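Local coordinates for protein glucosidase (Croceicoccus marinus, PDB 5Z3K) that is a GH39-family beta-glucosidase that probably hydrolyses O-glycosidic bonds in its sugar substrates, at residues L9-G14 with I370-S375; S61-I66 with P74-D79; A78-P83 with Y126-E131; G209-V214 with R247-K252; L426-L431 with I478-V483. One frame throughout, in Å; residues are numbered along the deposited sequence.

Contact 1. Residues L9-G14 with I370-S375; sequences LSVNAG and IRILIS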
# COMPACT_ATOMS: atom_id res chain seq x y z
N LEU A 9 20.53 0.16 -19.99
CA LEU A 9 19.27 -0.56 -19.88
C LEU A 9 18.78 -0.96 -21.26
O LEU A 9 18.97 -0.22 -22.23
CB LEU A 9 18.20 0.29 -19.19
CG LEU A 9 18.54 0.74 -17.77
CD1 LEU A 9 17.60 1.83 -17.30
CD2 LEU A 9 18.47 -0.49 -16.87
N SER A 10 18.15 -2.13 -21.34
CA SER A 10 17.53 -2.55 -22.58
C SER A 10 16.18 -3.18 -22.28
O SER A 10 16.04 -3.93 -21.32
CB SER A 10 18.42 -3.55 -23.34
OG SER A 10 18.92 -4.53 -22.46
N VAL A 11 15.21 -2.88 -23.14
CA VAL A 11 13.84 -3.36 -23.03
C VAL A 11 13.43 -3.98 -24.36
O VAL A 11 13.69 -3.40 -25.42
CB VAL A 11 12.87 -2.22 -22.66
CG1 VAL A 11 11.41 -2.64 -22.91
CG2 VAL A 11 13.09 -1.79 -21.22
N ASN A 12 12.81 -5.15 -24.31
CA ASN A 12 12.14 -5.73 -25.47
C ASN A 12 10.65 -5.42 -25.33
O ASN A 12 9.97 -6.02 -24.49
CB ASN A 12 12.37 -7.24 -25.57
CG ASN A 12 11.87 -7.82 -26.90
OD1 ASN A 12 10.90 -7.32 -27.48
ND2 ASN A 12 12.53 -8.87 -27.38
N ALA A 13 10.16 -4.49 -26.15
CA ALA A 13 8.79 -4.01 -26.05
C ALA A 13 7.79 -4.87 -26.82
O ALA A 13 6.59 -4.57 -26.80
CB ALA A 13 8.70 -2.56 -26.53
N GLY A 14 8.24 -5.94 -27.46
CA GLY A 14 7.37 -6.70 -28.35
C GLY A 14 6.90 -8.02 -27.80
O GLY A 14 6.13 -8.72 -28.47
N ILE A 370 3.93 1.98 -23.93
CA ILE A 370 5.00 1.34 -23.16
C ILE A 370 5.40 2.28 -22.03
O ILE A 370 5.60 3.48 -22.27
CB ILE A 370 6.23 1.04 -24.04
CG1 ILE A 370 5.83 0.48 -25.42
CG2 ILE A 370 7.27 0.22 -23.27
CD1 ILE A 370 5.18 -0.86 -25.39
N ARG A 371 5.56 1.75 -20.81
CA ARG A 371 6.02 2.55 -19.67
C ARG A 371 7.28 1.94 -19.07
O ARG A 371 7.30 0.74 -18.75
CB ARG A 371 4.94 2.65 -18.59
CG ARG A 371 3.75 3.47 -19.04
CD ARG A 371 2.72 3.71 -17.93
NE ARG A 371 1.70 4.59 -18.48
CZ ARG A 371 0.39 4.39 -18.41
NH1 ARG A 371 -0.10 3.33 -17.77
NH2 ARG A 371 -0.43 5.27 -18.97
N ILE A 372 8.32 2.76 -18.90
CA ILE A 372 9.58 2.31 -18.32
C ILE A 372 9.89 3.20 -17.13
O ILE A 372 10.11 4.41 -17.29
CB ILE A 372 10.74 2.32 -19.33
CG1 ILE A 372 10.44 1.41 -20.53
CG2 ILE A 372 12.02 1.87 -18.63
CD1 ILE A 372 10.23 2.18 -21.85
N LEU A 373 9.89 2.61 -15.94
CA LEU A 373 10.06 3.33 -14.69
C LEU A 373 11.46 3.05 -14.16
O LEU A 373 11.88 1.90 -14.12
CB LEU A 373 9.01 2.86 -13.67
CG LEU A 373 9.11 3.50 -12.29
CD1 LEU A 373 8.64 4.98 -12.37
CD2 LEU A 373 8.27 2.74 -11.31
N ILE A 374 12.17 4.11 -13.76
CA ILE A 374 13.54 4.01 -13.28
C ILE A 374 13.67 4.83 -12.01
O ILE A 374 13.35 6.02 -12.00
CB ILE A 374 14.55 4.53 -14.32
CG1 ILE A 374 14.38 3.82 -15.67
CG2 ILE A 374 15.98 4.42 -13.77
CD1 ILE A 374 15.07 4.55 -16.81
N SER A 375 14.18 4.21 -10.94
CA SER A 375 14.51 4.94 -9.73
C SER A 375 15.99 4.76 -9.43
O SER A 375 16.50 3.64 -9.48
CB SER A 375 13.68 4.50 -8.52
OG SER A 375 14.03 5.26 -7.36
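Leu-9, Val-11 and Ala-13 meet Ile-370, Ile-372 and Ile-374 through aliphatic groups alone, with no ring or amide face or edge in the interface. The Asn-12 carboxamide points away, on the other side of strand 9-13. There OD1 accepts Gly-14 N at 3.0 Å, closing an Asx turn, with a C=O...N angle of 152° and the donor 15° off the carbonyl plane. The pairing belongs to the interior of the beta-sandwich that accompanies the TIM barrel. Strands 6-13 and 369-376 face one another across its core, nearly antiparallel at 159°, with the short segments' axes 9.5 Å apart, too far for backbone pairing. Alternate residues point inward and form three steps. The separation narrows along the way, from 9.9 Å between the CA atoms of Leu-9 and Ile-374 to 7.2 Å between those of Ala-13 and Ile-370, and the small alanine stands where the strands are nearest. At that end Ala-13 CB meets the Ile-370 CD1 methyl at 4.1 Å. In the middle, Val-11 CG2 lies 4.2 Å from Ile-372 CG1. Strands 423-429, 345-350 and 357-363 supply further apolar groups around the row, among them Leu-426, Ile-349 and Phe-357. At the wide end, Leu-9 CG and Ile-374 CG1 both stand anti to the carbonyl carbon of their own residue, and the two side chains extend tip to tip across the gap, bringing Leu-9 CD1 to 3.7 Å from Ile-374 CD1.

Contact 2. Residues S61-I66 with P74-D79; sequences SRLDTI and PDWSAD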
# COMPACT_ATOMS: atom_id res chain seq x y z
N SER A 61 -14.13 5.83 9.94
CA SER A 61 -14.96 4.68 9.56
C SER A 61 -14.70 3.50 10.47
O SER A 61 -14.53 2.36 10.03
CB SER A 61 -14.72 4.28 8.10
OG SER A 61 -14.94 5.38 7.25
N ARG A 62 -14.67 3.77 11.77
CA ARG A 62 -14.34 2.77 12.77
C ARG A 62 -15.61 2.18 13.37
O ARG A 62 -16.63 2.86 13.52
CB ARG A 62 -13.48 3.38 13.88
CG ARG A 62 -12.19 3.99 13.39
CD ARG A 62 -11.22 2.93 12.92
NE ARG A 62 -9.99 3.56 12.46
CZ ARG A 62 -9.02 4.01 13.26
NH1 ARG A 62 -9.11 3.88 14.58
NH2 ARG A 62 -7.95 4.58 12.72
N LEU A 63 -15.55 0.89 13.71
CA LEU A 63 -16.61 0.24 14.46
C LEU A 63 -16.16 0.26 15.92
O LEU A 63 -15.51 -0.67 16.40
CB LEU A 63 -16.87 -1.18 13.96
CG LEU A 63 -17.92 -1.93 14.79
CD1 LEU A 63 -19.21 -1.11 14.84
CD2 LEU A 63 -18.19 -3.33 14.26
N ASP A 64 -16.45 1.36 16.62
CA ASP A 64 -15.98 1.49 17.98
C ASP A 64 -16.73 0.52 18.89
O ASP A 64 -17.89 0.17 18.64
CB ASP A 64 -16.12 2.93 18.48
CG ASP A 64 -15.10 3.28 19.56
OD1 ASP A 64 -14.16 2.49 19.79
OD2 ASP A 64 -15.20 4.37 20.17
N THR A 65 -16.04 0.05 19.93
CA THR A 65 -16.58 -0.96 20.83
C THR A 65 -17.23 -0.35 22.06
O THR A 65 -17.72 -1.09 22.92
CB THR A 65 -15.49 -1.95 21.24
OG1 THR A 65 -14.32 -1.23 21.64
CG2 THR A 65 -15.15 -2.87 20.07
N ILE A 66 -17.22 0.97 22.19
CA ILE A 66 -18.07 1.68 23.13
C ILE A 66 -18.89 2.68 22.33
O ILE A 66 -18.69 2.85 21.12
CB ILE A 66 -17.26 2.39 24.23
CG1 ILE A 66 -16.33 3.43 23.60
CG2 ILE A 66 -16.47 1.37 25.07
CD1 ILE A 66 -15.40 4.11 24.57
N PRO A 74 -23.10 3.98 16.50
CA PRO A 74 -22.73 4.93 17.57
C PRO A 74 -23.33 4.61 18.92
O PRO A 74 -22.77 5.03 19.93
CB PRO A 74 -23.24 6.28 17.04
CG PRO A 74 -24.23 5.94 15.99
CD PRO A 74 -23.83 4.63 15.40
N ASP A 75 -24.45 3.89 18.97
CA ASP A 75 -25.17 3.61 20.22
C ASP A 75 -25.38 2.11 20.30
O ASP A 75 -26.24 1.56 19.60
CB ASP A 75 -26.51 4.36 20.25
CG ASP A 75 -27.32 4.10 21.51
OD1 ASP A 75 -27.09 3.10 22.22
OD2 ASP A 75 -28.23 4.91 21.77
N TRP A 76 -24.64 1.44 21.17
CA TRP A 76 -24.71 -0.02 21.21
C TRP A 76 -25.99 -0.55 21.85
O TRP A 76 -26.19 -1.77 21.85
CB TRP A 76 -23.47 -0.57 21.92
CG TRP A 76 -22.29 -0.63 20.99
CD1 TRP A 76 -21.23 0.24 20.94
CD2 TRP A 76 -22.07 -1.58 19.95
NE1 TRP A 76 -20.36 -0.12 19.93
CE2 TRP A 76 -20.85 -1.24 19.31
CE3 TRP A 76 -22.78 -2.70 19.49
CZ2 TRP A 76 -20.33 -1.98 18.24
CZ3 TRP A 76 -22.26 -3.44 18.44
CH2 TRP A 76 -21.04 -3.07 17.82
N SER A 77 -26.86 0.31 22.36
CA SER A 77 -28.17 -0.14 22.81
C SER A 77 -29.21 -0.15 21.70
O SER A 77 -30.32 -0.65 21.91
CB SER A 77 -28.66 0.73 23.97
OG SER A 77 -28.98 2.04 23.52
N ALA A 78 -28.88 0.38 20.52
CA ALA A 78 -29.84 0.53 19.44
C ALA A 78 -30.13 -0.81 18.77
O ALA A 78 -29.37 -1.78 18.87
CB ALA A 78 -29.33 1.53 18.40
N ASP A 79 -31.26 -0.86 18.07
CA ASP A 79 -31.67 -2.04 17.32
C ASP A 79 -30.69 -2.31 16.18
O ASP A 79 -30.60 -1.50 15.25
CB ASP A 79 -33.09 -1.81 16.79
CG ASP A 79 -33.63 -2.98 15.99
OD1 ASP A 79 -32.89 -3.93 15.67
OD2 ASP A 79 -34.84 -2.93 15.67
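Segments 61-66 and 74-79 are both irregular and come nearest at the CA atoms of Ile-66 and Trp-76, 7.1 Å apart. Trp-76 occupies a type I turn from Asp-75 to Ala-78, closed by Ala-78 N on Asp-75 O at 3.0 Å. Asp-75 OD1 adds an Asx turn, gripping Ser-77 N at 2.8 Å and Ser-77 OG from the same face of the carboxylate. From this turn, with CG anti to the carbonyl carbon (chi1 -81°), the indole reaches the other segment, where NE1 donates to Asp-64 O at 2.8 Å. The acceptor lies almost in the ring plane, but the bond is bent to 142° at the hydrogen and the donor sits 28° off the carbonyl plane. Leu-63, crossing the indole at about a right angle, brings CD1 to 3.7 Å from Trp-76 CZ2. The Asp-64 carboxylate is engaged elsewhere, with Asn-116. A leucine in place of Trp-76 would probably leave the Asp-64 carbonyl without its donor and open a gap beside Leu-63. A glycerol, probably from crystallisation, is bound by Thr-65 O, about 3 Å from the Trp-76 side chain at the nearest atoms. Both segments belong to one long beta-alpha loop of the TIM barrel, folded back on itself, with Trp-76 bridging its two limbs.

Contact 3. Residues A78-P83 with Y126-E131; sequences ADPSDP and YEQVVE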
# COMPACT_ATOMS: atom_id res chain seq x y z
N ALA A 78 -28.88 0.38 20.52
CA ALA A 78 -29.84 0.53 19.44
C ALA A 78 -30.13 -0.81 18.77
O ALA A 78 -29.37 -1.78 18.87
CB ALA A 78 -29.33 1.53 18.40
N ASP A 79 -31.26 -0.86 18.07
CA ASP A 79 -31.67 -2.04 17.32
C ASP A 79 -30.69 -2.31 16.18
O ASP A 79 -30.60 -1.50 15.25
CB ASP A 79 -33.09 -1.81 16.79
CG ASP A 79 -33.63 -2.98 15.99
OD1 ASP A 79 -32.89 -3.93 15.67
OD2 ASP A 79 -34.84 -2.93 15.67
N PRO A 80 -29.97 -3.43 16.18
CA PRO A 80 -28.99 -3.69 15.11
C PRO A 80 -29.61 -4.08 13.78
O PRO A 80 -28.88 -4.20 12.79
CB PRO A 80 -28.16 -4.85 15.68
CG PRO A 80 -29.14 -5.59 16.53
CD PRO A 80 -30.03 -4.54 17.15
N SER A 81 -30.92 -4.30 13.73
CA SER A 81 -31.60 -4.62 12.48
C SER A 81 -32.14 -3.39 11.77
O SER A 81 -32.64 -3.51 10.65
CB SER A 81 -32.75 -5.60 12.74
OG SER A 81 -32.24 -6.86 13.10
N ASP A 82 -32.06 -2.22 12.39
CA ASP A 82 -32.60 -0.99 11.82
C ASP A 82 -31.49 -0.21 11.15
O ASP A 82 -30.54 0.20 11.84
CB ASP A 82 -33.25 -0.16 12.93
CG ASP A 82 -34.00 1.05 12.40
OD1 ASP A 82 -33.72 1.51 11.28
OD2 ASP A 82 -34.88 1.57 13.13
N PRO A 83 -31.55 0.05 9.84
CA PRO A 83 -30.52 0.89 9.21
C PRO A 83 -30.34 2.23 9.89
O PRO A 83 -29.24 2.80 9.86
CB PRO A 83 -31.04 1.05 7.78
CG PRO A 83 -31.83 -0.18 7.53
CD PRO A 83 -32.51 -0.47 8.85
N TYR A 126 -22.09 -7.62 18.38
CA TYR A 126 -20.98 -7.20 17.52
C TYR A 126 -21.04 -7.91 16.16
O TYR A 126 -20.94 -7.28 15.11
CB TYR A 126 -19.65 -7.48 18.24
CG TYR A 126 -18.42 -6.98 17.53
CD1 TYR A 126 -18.02 -5.64 17.63
CD2 TYR A 126 -17.63 -7.83 16.77
CE1 TYR A 126 -16.87 -5.18 16.98
CE2 TYR A 126 -16.48 -7.38 16.12
CZ TYR A 126 -16.11 -6.05 16.23
OH TYR A 126 -14.98 -5.59 15.58
N GLU A 127 -21.26 -9.23 16.19
CA GLU A 127 -21.31 -10.00 14.95
C GLU A 127 -22.47 -9.56 14.05
O GLU A 127 -22.30 -9.44 12.83
CB GLU A 127 -21.39 -11.49 15.28
CG GLU A 127 -21.40 -12.42 14.07
CD GLU A 127 -21.27 -13.89 14.44
OE1 GLU A 127 -20.95 -14.19 15.61
OE2 GLU A 127 -21.49 -14.75 13.56
N GLN A 128 -23.62 -9.32 14.63
CA GLN A 128 -24.74 -8.87 13.86
C GLN A 128 -24.44 -7.51 13.20
O GLN A 128 -24.75 -7.30 12.09
CB GLN A 128 -25.98 -8.70 14.74
CG GLN A 128 -26.57 -9.93 15.34
CD GLN A 128 -27.84 -9.58 16.13
OE1 GLN A 128 -27.79 -9.26 17.29
NE2 GLN A 128 -28.96 -9.54 15.45
N VAL A 129 -23.81 -6.64 13.94
CA VAL A 129 -23.56 -5.29 13.42
C VAL A 129 -22.51 -5.35 12.32
O VAL A 129 -22.63 -4.67 11.30
CB VAL A 129 -23.17 -4.35 14.58
CG1 VAL A 129 -22.52 -3.08 14.07
CG2 VAL A 129 -24.42 -4.02 15.40
N VAL A 130 -21.50 -6.22 12.47
CA VAL A 130 -20.51 -6.39 11.39
C VAL A 130 -21.19 -6.92 10.14
O VAL A 130 -20.90 -6.46 9.02
CB VAL A 130 -19.36 -7.31 11.83
CG1 VAL A 130 -18.46 -7.65 10.61
CG2 VAL A 130 -18.54 -6.66 12.94
N GLU A 131 -22.11 -7.87 10.30
CA GLU A 131 -22.74 -8.47 9.14
C GLU A 131 -23.55 -7.44 8.35
O GLU A 131 -23.50 -7.42 7.11
CB GLU A 131 -23.62 -9.65 9.57
CG GLU A 131 -24.40 -10.30 8.43
CD GLU A 131 -25.25 -11.48 8.90
OE1 GLU A 131 -25.14 -11.86 10.08
OE2 GLU A 131 -26.03 -12.02 8.08
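Pro-80 packs on Gln-128 and Val-129 in a small, partly buried contact that fastens a long beta-alpha loop of the TIM barrel to the outer surface of helix 123-138. The two segments come within 5.9 Å at the CA atoms of Pro-80 and Val-129, and the proline ring points toward the helix. Its CB meets Val-129 CG2 at 3.8 Å. With CG1 anti to the backbone N (chi1 164°), that CG2 methyl stands anti to the carbonyl carbon, beside the N. The ring's next carbon, CG, reaches the end of Gln-128, 4.0 Å from OE1 and almost equally near NE2. The glutamine chain is extended beyond CG and carries its amide out to the ring, where the contact is packing alone at the solvent-facing rim, while valine covers the inner part. The proline is presented by a type I turn from Asp-79 to Asp-82, in which Asp-82 N lies 3.3 Å from Asp-79 O. Asp-79 OD1 adds an Asx turn by accepting Ser-81 N at 2.8 Å, the donor standing 44° above the carboxylate plane. These bonds brace the turn that carries Pro-80 in its second position. Its carbonyl is fixed as well: Pro-80 O bonds to Asn-132 ND2, further along the helix, and to Tyr-86 OH from the loop. Behind this surface, the helix turns Tyr-126 and Val-130 inward onto Ile-109 of strand 104-109, and on another flank Glu-127 and Glu-131 form salt bridges with Arg-181 and Arg-185 of helix 169-186. The loop thus lies outside a helix already packed against both barrel strand and neighbouring helix.

Contact 4. Residues G209-V214 with R247-K252; sequences GFLDYV and RAIVDK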
# COMPACT_ATOMS: atom_id res chain seq x y z
N GLY A 209 0.26 -17.35 17.50
CA GLY A 209 -0.98 -17.60 18.22
C GLY A 209 -2.22 -17.35 17.39
O GLY A 209 -3.23 -18.05 17.54
N PHE A 210 -2.17 -16.34 16.51
CA PHE A 210 -3.28 -16.09 15.60
C PHE A 210 -3.41 -17.19 14.56
O PHE A 210 -4.50 -17.73 14.33
CB PHE A 210 -3.09 -14.72 14.94
CG PHE A 210 -4.22 -14.33 14.03
CD1 PHE A 210 -5.47 -14.03 14.55
CD2 PHE A 210 -4.03 -14.25 12.66
CE1 PHE A 210 -6.51 -13.67 13.72
CE2 PHE A 210 -5.07 -13.90 11.82
CZ PHE A 210 -6.31 -13.60 12.35
N LEU A 211 -2.30 -17.54 13.90
CA LEU A 211 -2.33 -18.61 12.90
C LEU A 211 -2.75 -19.93 13.53
O LEU A 211 -3.48 -20.72 12.91
CB LEU A 211 -0.95 -18.75 12.25
CG LEU A 211 -0.61 -17.60 11.29
CD1 LEU A 211 0.89 -17.52 11.05
CD2 LEU A 211 -1.37 -17.82 9.99
N ASP A 212 -2.29 -20.20 14.75
CA ASP A 212 -2.68 -21.44 15.42
C ASP A 212 -4.18 -21.48 15.68
O ASP A 212 -4.83 -22.51 15.48
CB ASP A 212 -1.90 -21.59 16.73
CG ASP A 212 -2.26 -22.87 17.49
OD1 ASP A 212 -2.00 -23.98 16.98
OD2 ASP A 212 -2.80 -22.76 18.61
N TYR A 213 -4.76 -20.34 16.08
CA TYR A 213 -6.18 -20.29 16.38
C TYR A 213 -7.03 -20.53 15.14
O TYR A 213 -7.97 -21.34 15.17
CB TYR A 213 -6.55 -18.94 17.02
CG TYR A 213 -8.05 -18.79 17.20
CD1 TYR A 213 -8.84 -18.23 16.20
CD2 TYR A 213 -8.67 -19.23 18.36
CE1 TYR A 213 -10.21 -18.11 16.35
CE2 TYR A 213 -10.04 -19.11 18.53
CZ TYR A 213 -10.80 -18.55 17.52
OH TYR A 213 -12.17 -18.43 17.68
N VAL A 214 -6.75 -19.81 14.05
CA VAL A 214 -7.58 -19.97 12.86
C VAL A 214 -7.43 -21.37 12.27
O VAL A 214 -8.36 -21.90 11.66
CB VAL A 214 -7.26 -18.87 11.82
CG1 VAL A 214 -7.72 -17.52 12.34
CG2 VAL A 214 -5.78 -18.83 11.50
N ARG A 247 5.78 -15.38 4.46
CA ARG A 247 5.31 -16.48 3.64
C ARG A 247 5.67 -17.83 4.25
O ARG A 247 4.84 -18.73 4.33
CB ARG A 247 5.89 -16.37 2.23
CG ARG A 247 5.45 -17.49 1.31
CD ARG A 247 4.07 -17.20 0.77
NE ARG A 247 3.02 -17.85 1.55
CZ ARG A 247 1.73 -17.54 1.48
NH1 ARG A 247 1.31 -16.57 0.66
NH2 ARG A 247 0.84 -18.20 2.22
N ALA A 248 6.91 -17.96 4.73
CA ALA A 248 7.36 -19.23 5.31
C ALA A 248 6.59 -19.59 6.58
O ALA A 248 6.29 -20.77 6.81
CB ALA A 248 8.86 -19.18 5.59
N ILE A 249 6.29 -18.60 7.43
CA ILE A 249 5.56 -18.89 8.67
C ILE A 249 4.11 -19.23 8.37
O ILE A 249 3.54 -20.15 8.97
CB ILE A 249 5.67 -17.70 9.64
CG1 ILE A 249 7.10 -17.53 10.12
CG2 ILE A 249 4.72 -17.86 10.82
CD1 ILE A 249 7.39 -16.17 10.63
N VAL A 250 3.49 -18.50 7.44
CA VAL A 250 2.11 -18.80 7.07
C VAL A 250 2.01 -20.18 6.44
O VAL A 250 1.08 -20.95 6.73
CB VAL A 250 1.56 -17.70 6.14
CG1 VAL A 250 0.20 -18.09 5.59
CG2 VAL A 250 1.49 -16.37 6.89
N ASP A 251 2.96 -20.54 5.57
CA ASP A 251 2.91 -21.86 4.95
C ASP A 251 3.10 -22.96 6.00
O ASP A 251 2.52 -24.05 5.88
CB ASP A 251 4.00 -22.00 3.89
CG ASP A 251 3.69 -21.24 2.61
OD1 ASP A 251 2.53 -20.80 2.39
OD2 ASP A 251 4.64 -21.08 1.81
N LYS A 252 3.85 -22.69 7.01
CA LYS A 252 4.13 -23.64 8.05
C LYS A 252 2.86 -24.08 8.74
O LYS A 252 2.81 -25.13 9.21
CB LYS A 252 5.13 -23.05 9.00
CG LYS A 252 5.52 -23.84 10.22
CD LYS A 252 6.18 -22.94 11.24
CE LYS A 252 7.49 -22.46 10.71
NZ LYS A 252 8.19 -21.41 11.47
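Leu-211 carries the contact, which is wholly apolar, projecting from helix 208-216 to helix 238-252, the next helix round the outside of the TIM barrel. CD1 makes the closest approaches. Leu-211 CD1 sits 3.9 Å from Ile-249 CG2, and the two side chains cross at about a right angle. The same CD1 lies 4.4 Å from both CA and CG2 of Val-250, so it rests against the helix surface formed by two successive residues. Leu-211 has CG anti to the carbonyl carbon (chi1 -72°), which directs the branch across the gap. On Ile-249 the short CG2 branch makes the contact, while the longer branch leads away. The helices stand 7.3 Å apart at the CA atoms of Leu-211 and Val-250. On the barrel side Val-250 continues onto Leu-224 and Leu-260 of the barrel strands, and Phe-210 on the first helix packs on Leu-224 too.

No polar interaction links the two segments. Arg-247 and Asp-251, one turn apart in the second, form a salt bridge with NH2 and OD1 at 3.1 Å; the hydrogen bonds from NE and NH2 to that oxygen are both weak, the NE one bent to 131°. Arg-247 NH1 also reaches Thr-258 O. The union of the two segments therefore rests on dispersion and on excluding water from buried methyls, while the Arg-247 to Asp-251 salt bridge does not span the contact.

Contact 5. Residues L426-L431 with I478-V483; sequences LEIGHL and IEITRV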
# COMPACT_ATOMS: atom_id res chain seq x y z
N LEU A 426 19.08 3.91 -22.45
CA LEU A 426 18.03 2.91 -22.45
C LEU A 426 17.66 2.59 -23.89
O LEU A 426 17.25 3.49 -24.63
CB LEU A 426 16.79 3.42 -21.69
CG LEU A 426 15.46 2.70 -21.95
CD1 LEU A 426 15.53 1.25 -21.44
CD2 LEU A 426 14.29 3.45 -21.29
N GLU A 427 17.79 1.33 -24.30
CA GLU A 427 17.44 0.94 -25.66
C GLU A 427 16.16 0.10 -25.64
O GLU A 427 16.14 -0.98 -25.03
CB GLU A 427 18.57 0.17 -26.34
CG GLU A 427 18.20 -0.31 -27.74
CD GLU A 427 19.41 -0.55 -28.64
OE1 GLU A 427 20.55 -0.18 -28.26
OE2 GLU A 427 19.22 -1.09 -29.74
N ILE A 428 15.12 0.59 -26.30
CA ILE A 428 13.86 -0.12 -26.41
C ILE A 428 13.74 -0.65 -27.83
O ILE A 428 13.73 0.13 -28.79
CB ILE A 428 12.66 0.78 -26.06
CG1 ILE A 428 12.87 1.47 -24.71
CG2 ILE A 428 11.40 -0.04 -26.03
CD1 ILE A 428 13.22 2.95 -24.82
N GLY A 429 13.66 -1.96 -27.98
CA GLY A 429 13.52 -2.55 -29.29
C GLY A 429 12.18 -3.22 -29.50
O GLY A 429 11.44 -3.45 -28.54
N HIS A 430 11.86 -3.51 -30.77
CA HIS A 430 10.67 -4.26 -31.14
C HIS A 430 9.38 -3.60 -30.64
O HIS A 430 8.51 -4.27 -30.08
CB HIS A 430 10.76 -5.70 -30.64
CG HIS A 430 11.96 -6.43 -31.14
ND1 HIS A 430 12.08 -6.85 -32.45
CD2 HIS A 430 13.10 -6.80 -30.52
CE1 HIS A 430 13.25 -7.46 -32.61
NE2 HIS A 430 13.88 -7.44 -31.45
N LEU A 431 9.26 -2.29 -30.84
CA LEU A 431 8.02 -1.62 -30.50
C LEU A 431 6.86 -2.35 -31.17
O LEU A 431 6.96 -2.69 -32.36
CB LEU A 431 8.04 -0.15 -30.92
CG LEU A 431 8.98 0.75 -30.11
CD1 LEU A 431 9.02 2.18 -30.66
CD2 LEU A 431 8.59 0.76 -28.65
N ILE A 478 9.61 6.89 -18.56
CA ILE A 478 9.68 7.05 -20.00
C ILE A 478 8.44 6.41 -20.58
O ILE A 478 8.17 5.23 -20.33
CB ILE A 478 10.95 6.40 -20.58
CG1 ILE A 478 12.20 6.94 -19.90
CG2 ILE A 478 10.97 6.55 -22.11
CD1 ILE A 478 12.31 8.46 -19.93
N GLU A 479 7.69 7.18 -21.36
CA GLU A 479 6.45 6.70 -21.95
C GLU A 479 6.59 6.75 -23.46
O GLU A 479 6.84 7.82 -24.02
CB GLU A 479 5.27 7.55 -21.48
CG GLU A 479 3.94 6.89 -21.69
CD GLU A 479 2.86 7.52 -20.84
OE1 GLU A 479 2.67 7.10 -19.68
OE2 GLU A 479 2.24 8.48 -21.35
N ILE A 480 6.41 5.61 -24.12
CA ILE A 480 6.46 5.52 -25.58
C ILE A 480 5.08 5.12 -26.09
O ILE A 480 4.51 4.13 -25.62
CB ILE A 480 7.52 4.51 -26.05
CG1 ILE A 480 8.86 4.83 -25.40
CG2 ILE A 480 7.67 4.56 -27.57
CD1 ILE A 480 9.84 3.73 -25.52
N THR A 481 4.54 5.90 -27.03
CA THR A 481 3.20 5.65 -27.52
C THR A 481 3.16 5.60 -29.04
O THR A 481 3.97 6.23 -29.72
CB THR A 481 2.22 6.72 -27.05
OG1 THR A 481 2.74 8.01 -27.40
CG2 THR A 481 2.06 6.62 -25.54
N ARG A 482 2.21 4.83 -29.56
CA ARG A 482 1.95 4.85 -30.99
C ARG A 482 1.30 6.18 -31.36
O ARG A 482 0.42 6.67 -30.65
CB ARG A 482 1.04 3.68 -31.39
CG ARG A 482 0.77 3.60 -32.89
CD ARG A 482 -0.12 2.43 -33.23
NE ARG A 482 -1.39 2.49 -32.51
CZ ARG A 482 -2.44 3.17 -32.93
NH1 ARG A 482 -2.39 3.87 -34.06
NH2 ARG A 482 -3.56 3.17 -32.21
N VAL A 483 1.76 6.77 -32.45
CA VAL A 483 1.18 8.01 -32.95
C VAL A 483 0.18 7.66 -34.05
O VAL A 483 0.54 7.04 -35.05
CB VAL A 483 2.26 8.98 -33.46
CG1 VAL A 483 1.62 10.06 -34.33
CG2 VAL A 483 2.98 9.62 -32.29
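Ile-428 and Ile-480 have nearly the same first torsion, -51° and -52°, which places CG1 of each anti to its carbonyl carbon and sends the two ethyl branches toward each other across the sandwich core. They meet tip to tip, Ile-428 CD1 lying 3.5 Å from Ile-480 CD1, a tight methyl contact. Ile-480 CD1 also lies 3.9 Å from Ile-428 CG1. The other branch of Ile-480 serves a second partner: CG2 lies 4.1 Å from both CD1 and CD2 of Leu-431, whose side chain crosses that of Ile-480 at about a right angle just past the end of strand 423-429. At the far end Leu-426 CD2 approaches Ile-478 CG1 more loosely, at 4.3 Å. Strands 423-429 and 474-482 thus face each other in the beta-sandwich; Val-464 packs on both central isoleucines and Ile-372 on Ile-428. An alanine at Ile-480 would probably leave a gap between Ile-428 and Leu-431, depriving both of the apolar partner that joins them. The charged groups of Glu-479 and Arg-482 pair elsewhere, with Arg-371 and Asp-368. With every touching residue buried and aliphatic, the two strands are held together by shape fit and the hydrophobic effect.

In the fold
Contacts 1 and 5 lie in one beta-sandwich, their centres about 8 Å apart. Strands 6-13 and 423-429 are neighbours in it, as are 369-376 and 474-482, so the two contacts run side by side through one core, probably joined by backbone hydrogen bonds such as Ile-370 N to Ile-480 O. Contacts 2 and 3, centres about 9 Å apart, share Ala-78 and Asp-79 and pack together on helix 123-138, on the opposite side of the chain's centre. Contact 4 joins two barrel helices about 31 Å from both of them, centre to centre. Contacts 2, 3 and 4 follow in sequence between the halves of contact 1; contact 5 comes last. The sandwich thus unites both chain ends around the inserted barrel.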